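PDB 1WZ8: enoyl-CoA hydratase from Thermus thermophilus, which probably catalyses the reversible addition of water to the double bond of 2-enoyl-CoA thioesters, as a hexameric member of the crotonase family. Local coordinates for residues 106-120 / 126-139. Residues are numbered along the deposited sequence; the frame is centred on the assembly and turned at random.
Sequences PVVAAVEKVAVGAGL and ADIAVVGKGTRLLD
Leu137 drives CD2 against CB of Ala115 at 3.4 Å, a tight carbon contact, while Val111 CG1 and Leu120 CD1 close round the same methyl. Val111 reaches it because its CG1 stands anti to the backbone N (chi1 -164°); its CB also meets Val131 CG1 at 3.8 Å. Two parallel ladders carry most of these side chains: Val130 N bonds almost straight to Ala109 O (177°), and Leu138 N bonds to Ala115 O. At the far end Asp127 OD2 takes Val107 N on its anti lone pair at 2.7 Å. That carboxylate also pairs with Lys218 and with Lys166 of a second subunit, so an alanine here would probably cost both lysines this partner and Val107 N its acceptor. The face carrying Val114, Val116 and Arg136 is looser and partly open to solvent: Val116 CG2 lies over one guanidinium face, toward the rim, 4.0 Å from Arg136 NH2, and at the bend a water joins N of the exposed Lys113 to Thr135 OG1. Strands 107-111 and 128-132 lie between 57-62 and 188-190, with helix 195-207 against Val108; as in the crotonase fold, 114-116 and 136-138 continue into a smaller sheet, and helix 118-125 leads from strand 114-116 back to 128-132.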
ATOM      1  N   PRO A 106      20.690  15.183   5.892  1.00 10.41           N
ATOM      2  CA  PRO A 106      19.759  16.126   5.269  1.00 10.27           C
ATOM      3  C   PRO A 106      20.429  16.803   4.083  1.00 11.53           C
ATOM      4  O   PRO A 106      21.618  17.118   4.134  1.00 12.30           O
ATOM      5  CB  PRO A 106      19.461  17.115   6.395  1.00 11.20           C
ATOM      6  CG  PRO A 106      19.581  16.257   7.627  1.00 10.55           C
ATOM      7  CD  PRO A 106      20.837  15.464   7.330  1.00 11.64           C
ATOM      8  N   VAL A 107      19.659  17.015   3.022  1.00 10.08           N
ATOM      9  CA  VAL A 107      20.157  17.652   1.809  1.00  9.68           C
ATOM     10  C   VAL A 107      19.362  18.927   1.567  1.00 10.25           C
ATOM     11  O   VAL A 107      18.135  18.914   1.588  1.00 10.47           O
ATOM     12  CB  VAL A 107      20.000  16.714   0.586  1.00 10.56           C
ATOM     13  CG1 VAL A 107      20.469  17.420  -0.689  1.00 11.76           C
ATOM     14  CG2 VAL A 107      20.788  15.434   0.811  1.00  9.48           C
ATOM     15  N   VAL A 108      20.073  20.027   1.343  1.00  9.73           N
ATOM     16  CA  VAL A 108      19.453  21.316   1.095  1.00 10.39           C
ATOM     17  C   VAL A 108      19.826  21.771  -0.311  1.00 10.51           C
ATOM     18  O   VAL A 108      20.964  21.591  -0.739  1.00 10.27           O
ATOM     19  CB  VAL A 108      19.966  22.385   2.092  1.00 10.89           C
ATOM     20  CG1 VAL A 108      19.318  23.735   1.791  1.00 12.90           C
ATOM     21  CG2 VAL A 108      19.675  21.951   3.525  1.00 10.00           C
ATOM     22  N   ALA A 109      18.869  22.347  -1.026  1.00  9.79           N
ATOM     23  CA  ALA A 109      19.134  22.834  -2.372  1.00 11.51           C
ATOM     24  C   ALA A 109      18.941  24.343  -2.450  1.00 11.83           C
ATOM     25  O   ALA A 109      17.911  24.868  -2.031  1.00 11.45           O
ATOM     26  CB  ALA A 109      18.218  22.141  -3.374  1.00 10.22           C
ATOM     27  N   ALA A 110      19.947  25.043  -2.970  1.00 13.31           N
ATOM     28  CA  ALA A 110      19.867  26.493  -3.137  1.00 11.65           C
ATOM     29  C   ALA A 110      19.433  26.656  -4.586  1.00 12.20           C
ATOM     30  O   ALA A 110      20.264  26.736  -5.490  1.00 12.24           O
ATOM     31  CB  ALA A 110      21.233  27.133  -2.909  1.00 11.53           C
ATOM     32  N   VAL A 111      18.124  26.696  -4.799  1.00 11.83           N
ATOM     33  CA  VAL A 111      17.565  26.786  -6.144  1.00 11.26           C
ATOM     34  C   VAL A 111      17.511  28.215  -6.673  1.00 13.33           C
ATOM     35  O   VAL A 111      16.557  28.950  -6.429  1.00 13.16           O
ATOM     36  CB  VAL A 111      16.161  26.163  -6.168  1.00 12.22           C
ATOM     37  CG1 VAL A 111      15.732  25.887  -7.595  1.00 13.89           C
ATOM     38  CG2 VAL A 111      16.161  24.877  -5.342  1.00 11.97           C
ATOM     39  N   GLU A 112      18.546  28.583  -7.419  1.00 12.33           N
ATOM     40  CA  GLU A 112      18.665  29.919  -7.984  1.00 14.75           C
ATOM     41  C   GLU A 112      18.184  30.028  -9.425  1.00 14.83           C
ATOM     42  O   GLU A 112      18.557  29.224 -10.276  1.00 13.48           O
ATOM     43  CB  GLU A 112      20.127  30.376  -7.925  1.00 15.25           C
ATOM     44  CG  GLU A 112      20.720  30.448  -6.531  1.00 16.72           C
ATOM     45  CD  GLU A 112      22.218  30.695  -6.557  1.00 18.59           C
ATOM     46  OE1 GLU A 112      22.964  29.800  -7.012  1.00 17.44           O
ATOM     47  OE2 GLU A 112      22.650  31.787  -6.130  1.00 19.42           O
ATOM     48  N   LYS A 113      17.347  31.033  -9.673  1.00 14.99           N
ATOM     49  CA  LYS A 113      16.825  31.348 -11.002  1.00 16.04           C
ATOM     50  C   LYS A 113      16.020  30.327 -11.791  1.00 14.57           C
ATOM     51  O   LYS A 113      14.920  30.635 -12.246  1.00 13.87           O
ATOM     52  CB  LYS A 113      17.966  31.834 -11.900  1.00 16.54           C
ATOM     53  CG  LYS A 113      18.686  33.064 -11.382  1.00 19.87           C
ATOM     54  CD  LYS A 113      19.694  33.569 -12.398  1.00 20.18           C
ATOM     55  CE  LYS A 113      20.476  34.752 -11.844  1.00 24.07           C
ATOM     56  NZ  LYS A 113      21.201  34.372 -10.600  1.00 23.51           N
ATOM     57  N   VAL A 114      16.568  29.130 -11.989  1.00 14.42           N
ATOM     58  CA  VAL A 114      15.869  28.125 -12.773  1.00 13.31           C
ATOM     59  C   VAL A 114      16.051  26.685 -12.290  1.00 13.12           C
ATOM     60  O   VAL A 114      17.135  26.284 -11.873  1.00 13.15           O
ATOM     61  CB  VAL A 114      16.321  28.169 -14.255  1.00 17.05           C
ATOM     62  CG1 VAL A 114      15.470  27.225 -15.087  1.00 18.87           C
ATOM     63  CG2 VAL A 114      16.233  29.593 -14.801  1.00 20.59           C
ATOM     64  N   ALA A 115      14.968  25.920 -12.374  1.00 14.62           N
ATOM     65  CA  ALA A 115      14.952  24.508 -12.008  1.00 12.41           C
ATOM     66  C   ALA A 115      13.898  23.887 -12.913  1.00 13.36           C
ATOM     67  O   ALA A 115      12.703  24.045 -12.683  1.00 11.02           O
ATOM     68  CB  ALA A 115      14.570  24.330 -10.536  1.00 13.46           C
ATOM     69  N   VAL A 116      14.356  23.189 -13.949  1.00 14.06           N
ATOM     70  CA  VAL A 116      13.469  22.560 -14.917  1.00 15.47           C
ATOM     71  C   VAL A 116      13.898  21.109 -15.162  1.00 15.02           C
ATOM     72  O   VAL A 116      15.083  20.782 -15.077  1.00 14.31           O
ATOM     73  CB  VAL A 116      13.503  23.321 -16.274  1.00 18.11           C
ATOM     74  CG1 VAL A 116      12.594  22.635 -17.283  1.00 19.04           C
ATOM     75  CG2 VAL A 116      13.085  24.778 -16.076  1.00 18.50           C
ATOM     76  N   GLY A 117      12.928  20.249 -15.464  1.00 15.67           N
ATOM     77  CA  GLY A 117      13.224  18.848 -15.728  1.00 14.92           C
ATOM     78  C   GLY A 117      14.063  18.190 -14.649  1.00 14.71           C
ATOM     79  O   GLY A 117      13.700  18.210 -13.473  1.00 12.61           O
ATOM     80  N   ALA A 118      15.188  17.603 -15.049  1.00 14.54           N
ATOM     81  CA  ALA A 118      16.080  16.942 -14.102  1.00 13.88           C
ATOM     82  C   ALA A 118      16.526  17.932 -13.032  1.00 12.28           C
ATOM     83  O   ALA A 118      16.824  17.544 -11.905  1.00 10.82           O
ATOM     84  CB  ALA A 118      17.293  16.372 -14.831  1.00 14.11           C
ATOM     85  N   GLY A 119      16.578  19.211 -13.395  1.00 11.62           N
ATOM     86  CA  GLY A 119      16.974  20.229 -12.436  1.00 10.35           C
ATOM     87  C   GLY A 119      15.964  20.324 -11.305  1.00 11.67           C
ATOM     88  O   GLY A 119      16.328  20.412 -10.128  1.00  9.38           O
ATOM     89  N   LEU A 120      14.685  20.311 -11.661  1.00 10.15           N
ATOM     90  CA  LEU A 120      13.634  20.380 -10.656  1.00 10.54           C
ATOM     91  C   LEU A 120      13.598  19.063  -9.881  1.00 11.08           C
ATOM     92  O   LEU A 120      13.309  19.048  -8.685  1.00 10.81           O
ATOM     93  CB  LEU A 120      12.279  20.642 -11.316  1.00 11.42           C
ATOM     94  CG  LEU A 120      11.080  20.861 -10.382  1.00 12.31           C
ATOM     95  CD1 LEU A 120      11.330  22.068  -9.468  1.00 10.37           C
ATOM     96  CD2 LEU A 120       9.832  21.085 -11.221  1.00 14.65           C
ATOM     97  N   ALA A 126      15.702  16.948  -2.739  1.00 10.23           N
ATOM     98  CA  ALA A 126      16.388  17.433  -1.550  1.00  9.69           C
ATOM     99  C   ALA A 126      15.350  17.523  -0.441  1.00  9.26           C
ATOM    100  O   ALA A 126      14.155  17.632  -0.707  1.00  9.82           O
ATOM    101  CB  ALA A 126      17.002  18.804  -1.813  1.00  8.04           C
ATOM    102  N   ASP A 127      15.808  17.481   0.801  1.00  9.19           N
ATOM    103  CA  ASP A 127      14.897  17.547   1.935  1.00 10.52           C
ATOM    104  C   ASP A 127      14.321  18.940   2.097  1.00  9.86           C
ATOM    105  O   ASP A 127      13.148  19.106   2.421  1.00  9.63           O
ATOM    106  CB  ASP A 127      15.638  17.122   3.194  1.00 10.54           C
ATOM    107  CG  ASP A 127      16.153  15.705   3.091  1.00 11.78           C
ATOM    108  OD1 ASP A 127      15.324  14.774   3.158  1.00 11.64           O
ATOM    109  OD2 ASP A 127      17.376  15.527   2.925  1.00 11.63           O
ATOM    110  N   ILE A 128      15.152  19.947   1.863  1.00  9.43           N
ATOM    111  CA  ILE A 128      14.702  21.323   1.981  1.00  9.15           C
ATOM    112  C   ILE A 128      15.223  22.110   0.789  1.00  9.83           C
ATOM    113  O   ILE A 128      16.413  22.075   0.486  1.00 11.33           O
ATOM    114  CB  ILE A 128      15.223  21.974   3.281  1.00 10.51           C
ATOM    115  CG1 ILE A 128      14.637  21.246   4.496  1.00  9.62           C
ATOM    116  CG2 ILE A 128      14.839  23.452   3.311  1.00 10.95           C
ATOM    117  CD1 ILE A 128      15.104  21.785   5.831  1.00 13.57           C
ATOM    118  N   ALA A 129      14.320  22.794   0.099  1.00  9.74           N
ATOM    119  CA  ALA A 129      14.713  23.603  -1.040  1.00 10.05           C
ATOM    120  C   ALA A 129      14.399  25.044  -0.713  1.00 11.19           C
ATOM    121  O   ALA A 129      13.321  25.353  -0.208  1.00 10.61           O
ATOM    122  CB  ALA A 129      13.951  23.175  -2.294  1.00  8.76           C
ATOM    123  N   VAL A 130      15.359  25.920  -0.975  1.00 12.43           N
ATOM    124  CA  VAL A 130      15.171  27.341  -0.753  1.00 10.28           C
ATOM    125  C   VAL A 130      15.171  27.939  -2.147  1.00 10.84           C
ATOM    126  O   VAL A 130      16.138  27.770  -2.894  1.00 13.24           O
ATOM    127  CB  VAL A 130      16.334  27.958   0.058  1.00 11.89           C
ATOM    128  CG1 VAL A 130      16.099  29.453   0.249  1.00 12.98           C
ATOM    129  CG2 VAL A 130      16.454  27.265   1.407  1.00 11.67           C
ATOM    130  N   VAL A 131      14.087  28.615  -2.512  1.00 10.81           N
ATOM    131  CA  VAL A 131      14.008  29.223  -3.832  1.00  9.80           C
ATOM    132  C   VAL A 131      13.888  30.730  -3.724  1.00 10.29           C
ATOM    133  O   VAL A 131      13.651  31.276  -2.640  1.00  9.64           O
ATOM    134  CB  VAL A 131      12.785  28.708  -4.637  1.00 10.68           C
ATOM    135  CG1 VAL A 131      12.814  27.195  -4.716  1.00  9.83           C
ATOM    136  CG2 VAL A 131      11.482  29.190  -3.997  1.00  8.64           C
ATOM    137  N   GLY A 132      14.069  31.398  -4.857  1.00 11.71           N
ATOM    138  CA  GLY A 132      13.930  32.840  -4.882  1.00 13.45           C
ATOM    139  C   GLY A 132      12.485  33.125  -5.239  1.00 13.16           C
ATOM    140  O   GLY A 132      11.829  32.300  -5.872  1.00 12.60           O
ATOM    141  N   LYS A 133      11.967  34.271  -4.821  1.00 15.16           N
ATOM    142  CA  LYS A 133      10.589  34.615  -5.140  1.00 14.60           C
ATOM    143  C   LYS A 133      10.369  34.583  -6.654  1.00 15.30           C
ATOM    144  O   LYS A 133       9.287  34.224  -7.126  1.00 13.31           O
ATOM    145  CB  LYS A 133      10.254  36.003  -4.602  1.00 16.66           C
ATOM    146  CG  LYS A 133      10.292  36.082  -3.087  1.00 20.79           C
ATOM    147  CD  LYS A 133       9.815  37.429  -2.579  1.00 22.80           C
ATOM    148  CE  LYS A 133       9.818  37.449  -1.065  1.00 25.09           C
ATOM    149  NZ  LYS A 133       9.041  36.304  -0.525  1.00 28.52           N
ATOM    150  N   GLY A 134      11.409  34.943  -7.404  1.00 14.16           N
ATOM    151  CA  GLY A 134      11.311  34.967  -8.853  1.00 14.71           C
ATOM    152  C   GLY A 134      11.866  33.761  -9.590  1.00 14.02           C
ATOM    153  O   GLY A 134      11.911  33.746 -10.822  1.00 14.06           O
ATOM    154  N   THR A 135      12.295  32.744  -8.851  1.00 13.35           N
ATOM    155  CA  THR A 135      12.834  31.539  -9.480  1.00 13.92           C
ATOM    156  C   THR A 135      11.756  30.905 -10.355  1.00 13.89           C
ATOM    157  O   THR A 135      10.572  30.957 -10.024  1.00 14.04           O
ATOM    158  CB  THR A 135      13.280  30.508  -8.413  1.00 13.78           C
ATOM    159  OG1 THR A 135      14.299  31.088  -7.594  1.00 16.41           O
ATOM    160  CG2 THR A 135      13.836  29.242  -9.070  1.00 13.31           C
ATOM    161  N   ARG A 136      12.167  30.310 -11.474  1.00 13.39           N
ATOM    162  CA  ARG A 136      11.226  29.655 -12.378  1.00 14.62           C
ATOM    163  C   ARG A 136      11.317  28.144 -12.176  1.00 12.65           C
ATOM    164  O   ARG A 136      12.380  27.560 -12.370  1.00 13.94           O
ATOM    165  CB  ARG A 136      11.555  30.004 -13.837  1.00 17.17           C
ATOM    166  CG  ARG A 136      10.591  29.406 -14.860  1.00 21.24           C
ATOM    167  CD  ARG A 136      10.786  30.027 -16.237  1.00 28.07           C
ATOM    168  NE  ARG A 136      11.931  29.474 -16.956  1.00 32.89           N
ATOM    169  CZ  ARG A 136      11.854  28.461 -17.816  1.00 35.74           C
ATOM    170  NH1 ARG A 136      10.681  27.893 -18.070  1.00 37.97           N
ATOM    171  NH2 ARG A 136      12.944  28.018 -18.426  1.00 35.63           N
ATOM    172  N   LEU A 137      10.208  27.520 -11.779  1.00 11.74           N
ATOM    173  CA  LEU A 137      10.176  26.075 -11.559  1.00 12.96           C
ATOM    174  C   LEU A 137       9.209  25.455 -12.560  1.00 13.08           C
ATOM    175  O   LEU A 137       8.029  25.810 -12.604  1.00 14.47           O
ATOM    176  CB  LEU A 137       9.728  25.763 -10.126  1.00 12.27           C
ATOM    177  CG  LEU A 137      10.532  26.467  -9.028  1.00 15.58           C
ATOM    178  CD1 LEU A 137       9.958  26.106  -7.664  1.00 18.43           C
ATOM    179  CD2 LEU A 137      11.999  26.066  -9.109  1.00 17.10           C
ATOM    180  N   LEU A 138       9.707  24.519 -13.358  1.00 12.94           N
ATOM    181  CA  LEU A 138       8.879  23.891 -14.378  1.00 14.55           C
ATOM    182  C   LEU A 138       9.289  22.453 -14.672  1.00 13.10           C
ATOM    183  O   LEU A 138      10.464  22.152 -14.858  1.00 13.70           O
ATOM    184  CB  LEU A 138       8.961  24.721 -15.661  1.00 16.51           C
ATOM    185  CG  LEU A 138       8.212  24.301 -16.928  1.00 19.52           C
ATOM    186  CD1 LEU A 138       6.710  24.298 -16.707  1.00 21.46           C
ATOM    187  CD2 LEU A 138       8.575  25.271 -18.023  1.00 19.77           C
ATOM    188  N   ASP A 139       8.312  21.559 -14.698  1.00 13.04           N
ATOM    189  CA  ASP A 139       8.596  20.171 -15.007  1.00 12.50           C
ATOM    190  C   ASP A 139       9.094  20.184 -16.454  1.00 13.59           C
ATOM    191  O   ASP A 139      10.178  19.684 -16.753  1.00 13.36           O
ATOM    192  CB  ASP A 139       7.332  19.337 -14.896  1.00 13.17           C
ATOM    193  CG  ASP A 139       7.552  17.909 -15.333  1.00 14.63           C
ATOM    194  OD1 ASP A 139       8.108  17.114 -14.543  1.00 15.93           O
ATOM    195  OD2 ASP A 139       7.187  17.592 -16.481  1.00 17.56           O
TER
HETATM  196  O   HOH W   1      16.255  33.044  -8.005  1.00 22.76           O